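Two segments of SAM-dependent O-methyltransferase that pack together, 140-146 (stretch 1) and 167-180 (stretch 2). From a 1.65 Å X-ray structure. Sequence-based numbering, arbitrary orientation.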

# COMPACT_ATOMS: atom_id res chain seq x y z
N VAL A 140 8.50 30.76 13.07
CA VAL A 140 7.69 29.71 13.69
C VAL A 140 7.50 30.06 15.16
O VAL A 140 8.46 30.25 15.90
CB VAL A 140 8.33 28.32 13.54
CG1 VAL A 140 7.43 27.23 14.12
CG2 VAL A 140 8.61 28.05 12.06
N PHE A 141 6.23 30.16 15.56
CA PHE A 141 5.86 30.37 16.98
C PHE A 141 5.52 29.00 17.51
O PHE A 141 4.48 28.40 17.18
CB PHE A 141 4.70 31.35 17.08
CG PHE A 141 4.98 32.65 16.39
CD1 PHE A 141 5.71 33.63 17.02
CD2 PHE A 141 4.53 32.87 15.09
CE1 PHE A 141 5.98 34.83 16.40
CE2 PHE A 141 4.83 34.06 14.45
CZ PHE A 141 5.55 35.03 15.08
N ALA A 142 6.44 28.48 18.30
CA ALA A 142 6.39 27.10 18.77
C ALA A 142 5.99 27.03 20.23
O ALA A 142 6.79 27.36 21.13
CB ALA A 142 7.75 26.43 18.53
N TYR A 143 4.75 26.60 20.47
CA TYR A 143 4.21 26.56 21.81
C TYR A 143 4.46 25.18 22.42
O TYR A 143 4.02 24.16 21.88
CB TYR A 143 2.74 26.86 21.78
CG TYR A 143 2.40 28.30 21.51
CD1 TYR A 143 2.54 28.86 20.26
CD2 TYR A 143 1.83 29.09 22.51
CE1 TYR A 143 2.18 30.19 20.02
CE2 TYR A 143 1.49 30.41 22.29
CZ TYR A 143 1.67 30.96 21.05
OH TYR A 143 1.31 32.27 20.84
N GLU A 144 5.15 25.17 23.54
CA GLU A 144 5.47 23.94 24.24
C GLU A 144 5.51 24.20 25.71
O GLU A 144 6.50 24.70 26.21
CB GLU A 144 6.82 23.42 23.80
CG GLU A 144 7.27 22.15 24.49
CD GLU A 144 6.29 21.04 24.33
OE1 GLU A 144 6.28 20.38 23.25
OE2 GLU A 144 5.49 20.83 25.28
N LYS A 145 4.43 23.84 26.37
CA LYS A 145 4.29 24.04 27.82
C LYS A 145 5.18 23.11 28.64
O LYS A 145 5.41 23.36 29.83
CB LYS A 145 2.82 23.83 28.23
CG LYS A 145 2.28 22.42 27.98
CD LYS A 145 0.82 22.29 28.39
CE LYS A 145 0.25 20.98 27.90
NZ LYS A 145 -1.16 20.75 28.40
N ARG A 146 5.66 22.02 28.05
CA ARG A 146 6.56 21.09 28.76
C ARG A 146 7.99 21.61 28.71
O ARG A 146 8.65 21.53 27.68
CB ARG A 146 6.48 19.69 28.17
CG ARG A 146 5.10 19.06 28.22
CD ARG A 146 5.00 17.81 27.35
NE ARG A 146 5.21 18.13 25.93
CZ ARG A 146 5.43 17.22 24.98
NH1 ARG A 146 5.43 15.93 25.27
NH2 ARG A 146 5.60 17.61 23.72
N THR A 167 10.54 30.98 17.64
CA THR A 167 10.27 31.54 18.96
C THR A 167 9.58 30.46 19.78
O THR A 167 8.39 30.20 19.62
CB THR A 167 9.39 32.80 18.83
OG1 THR A 167 10.07 33.78 18.04
CG2 THR A 167 9.13 33.46 20.18
N ILE A 168 10.33 29.83 20.67
CA ILE A 168 9.77 28.81 21.56
C ILE A 168 9.12 29.46 22.76
O ILE A 168 9.81 30.20 23.49
CB ILE A 168 10.88 27.82 22.03
CG1 ILE A 168 11.50 27.12 20.83
CG2 ILE A 168 10.29 26.78 22.96
CD1 ILE A 168 12.83 26.46 21.12
N LYS A 169 7.82 29.19 22.94
CA LYS A 169 7.01 29.81 23.96
C LYS A 169 6.53 28.76 24.94
O LYS A 169 5.80 27.82 24.55
CB LYS A 169 5.83 30.57 23.30
CG LYS A 169 6.33 31.64 22.34
CD LYS A 169 5.21 32.37 21.58
CE LYS A 169 4.31 33.14 22.47
NZ LYS A 169 3.68 34.30 21.74
N VAL A 170 6.95 28.87 26.21
CA VAL A 170 6.57 27.87 27.17
C VAL A 170 5.26 28.33 27.73
O VAL A 170 5.20 29.00 28.75
CB VAL A 170 7.62 27.66 28.27
CG1 VAL A 170 7.16 26.55 29.20
CG2 VAL A 170 8.97 27.33 27.66
N ARG A 171 4.21 28.00 27.00
CA ARG A 171 2.90 28.57 27.20
C ARG A 171 1.84 27.52 26.97
O ARG A 171 1.92 26.76 26.01
CB ARG A 171 2.68 29.71 26.21
CG ARG A 171 3.50 30.97 26.47
CD ARG A 171 2.91 31.87 27.53
NE ARG A 171 1.56 32.24 27.15
CZ ARG A 171 1.25 33.18 26.25
NH1 ARG A 171 2.20 33.94 25.74
NH2 ARG A 171 -0.02 33.41 25.92
N ASP A 172 0.82 27.52 27.83
CA ASP A 172 -0.34 26.63 27.67
C ASP A 172 -1.30 27.18 26.61
O ASP A 172 -1.69 28.33 26.67
CB ASP A 172 -1.06 26.54 29.01
CG ASP A 172 -2.00 25.36 29.08
OD1 ASP A 172 -2.50 24.90 28.02
OD2 ASP A 172 -2.30 24.83 30.16
N ILE A 173 -1.67 26.35 25.65
CA ILE A 173 -2.48 26.83 24.52
C ILE A 173 -3.98 26.86 24.81
O ILE A 173 -4.77 27.32 23.99
CB ILE A 173 -2.18 26.00 23.24
CG1 ILE A 173 -2.52 24.52 23.42
CG2 ILE A 173 -0.71 26.13 22.88
CD1 ILE A 173 -2.53 23.74 22.13
N SER A 174 -4.38 26.41 26.01
CA SER A 174 -5.78 26.45 26.44
C SER A 174 -6.33 27.88 26.47
O SER A 174 -7.52 28.07 26.27
CB SER A 174 -5.92 25.79 27.82
OG SER A 174 -5.59 24.42 27.68
N GLU A 175 -5.46 28.86 26.71
CA GLU A 175 -5.85 30.28 26.70
C GLU A 175 -5.78 30.94 25.29
O GLU A 175 -5.95 32.17 25.17
CB GLU A 175 -4.92 31.04 27.62
N GLY A 176 -5.50 30.14 24.26
CA GLY A 176 -5.39 30.66 22.90
C GLY A 176 -3.97 31.10 22.56
O GLY A 176 -3.09 31.17 23.42
N PHE A 177 -3.73 31.34 21.27
CA PHE A 177 -2.47 31.82 20.78
C PHE A 177 -2.41 33.34 20.80
O PHE A 177 -3.45 34.02 20.67
CB PHE A 177 -2.25 31.28 19.36
CG PHE A 177 -2.34 29.79 19.28
CD1 PHE A 177 -3.48 29.17 18.83
CD2 PHE A 177 -1.28 29.00 19.71
CE1 PHE A 177 -3.57 27.79 18.78
CE2 PHE A 177 -1.39 27.62 19.70
CZ PHE A 177 -2.52 27.01 19.21
N ASP A 178 -1.21 33.89 20.96
CA ASP A 178 -1.05 35.33 20.96
C ASP A 178 -1.15 35.94 19.56
O ASP A 178 -1.51 37.13 19.42
CB ASP A 178 0.32 35.73 21.51
CG ASP A 178 0.51 35.33 22.95
OD1 ASP A 178 -0.49 35.22 23.70
OD2 ASP A 178 1.65 35.13 23.42
N GLU A 179 -0.80 35.15 18.56
CA GLU A 179 -0.66 35.62 17.19
C GLU A 179 -2.00 35.51 16.48
O GLU A 179 -2.76 34.55 16.69
CB GLU A 179 0.37 34.81 16.43
CG GLU A 179 1.77 34.85 17.00
CD GLU A 179 1.94 34.01 18.27
OE1 GLU A 179 1.17 33.05 18.50
OE2 GLU A 179 2.88 34.32 19.02
N LYS A 180 -2.26 36.49 15.60
CA LYS A 180 -3.38 36.45 14.69
C LYS A 180 -2.89 36.50 13.26
O LYS A 180 -1.76 36.91 12.96
CB LYS A 180 -4.31 37.65 14.93
CG LYS A 180 -4.95 37.69 16.29
CD LYS A 180 -5.97 36.59 16.47
CE LYS A 180 -6.88 36.88 17.68
NZ LYS A 180 -7.06 35.72 18.61
O HOH W 1 -2.95 22.45 27.03
O HOH W 2 1.51 24.23 25.16

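Neighbouring parallel strands are joined by their backbones, but a single large side chain can add to that link by finding partners well beyond the strand ladder. This methyltransferase offers a compact example. Strands 140-143 and 167-169 run parallel, their axes inclined by 22°, and the hydrogen bonds show the staggered pattern of a parallel pair: Thr167 N donates to Val140 O (2.8 Å), Ala142 N to Thr167 O (2.9 Å), Lys169 N to Ala142 O (2.8 Å), and Glu144 N to Lys169 O (2.9 Å), the last reaching just past the first strand.

Tyr143 has the largest area covered by the other stretch. Its ring is sandwiched: the aliphatic Lys169 CD lies over one face, 4.2 Å from the ring centroid, while Phe177 presents its edge to the opposite face, with Tyr143 CE1 3.7 Å from Phe177 CD2. The phenol oxygen then serves as both donor and acceptor. Tyr143 OH donates to Glu179 OE1 over a very short 2.5 Å, accepts from Asp178 N at 3.0 Å, and receives a weak bond from Lys169 NZ at 3.2 Å. That ammonium is itself held by salt bridges to Glu179 OE2 and Asp178 OD2, each 2.8 Å from Lys169 NZ, so the hydroxyl sits beside a salt-bridge network.

Phe141, on the same sheet face as Tyr143, extends the theme: Glu179 CG sits 3.9 Å from its ring centroid, almost along the ring normal, so the methylene of an acidic residue packs against the aromatic face.

Lys145, second in covered area, works differently at the exposed margin. Lys145 NZ and Asp172 OD1 are 4.4 Å apart, too far for a salt bridge, and water 1 spans the gap, accepting from Lys145 NZ (2.8 Å) and donating to Asp172 OD1 (2.7 Å).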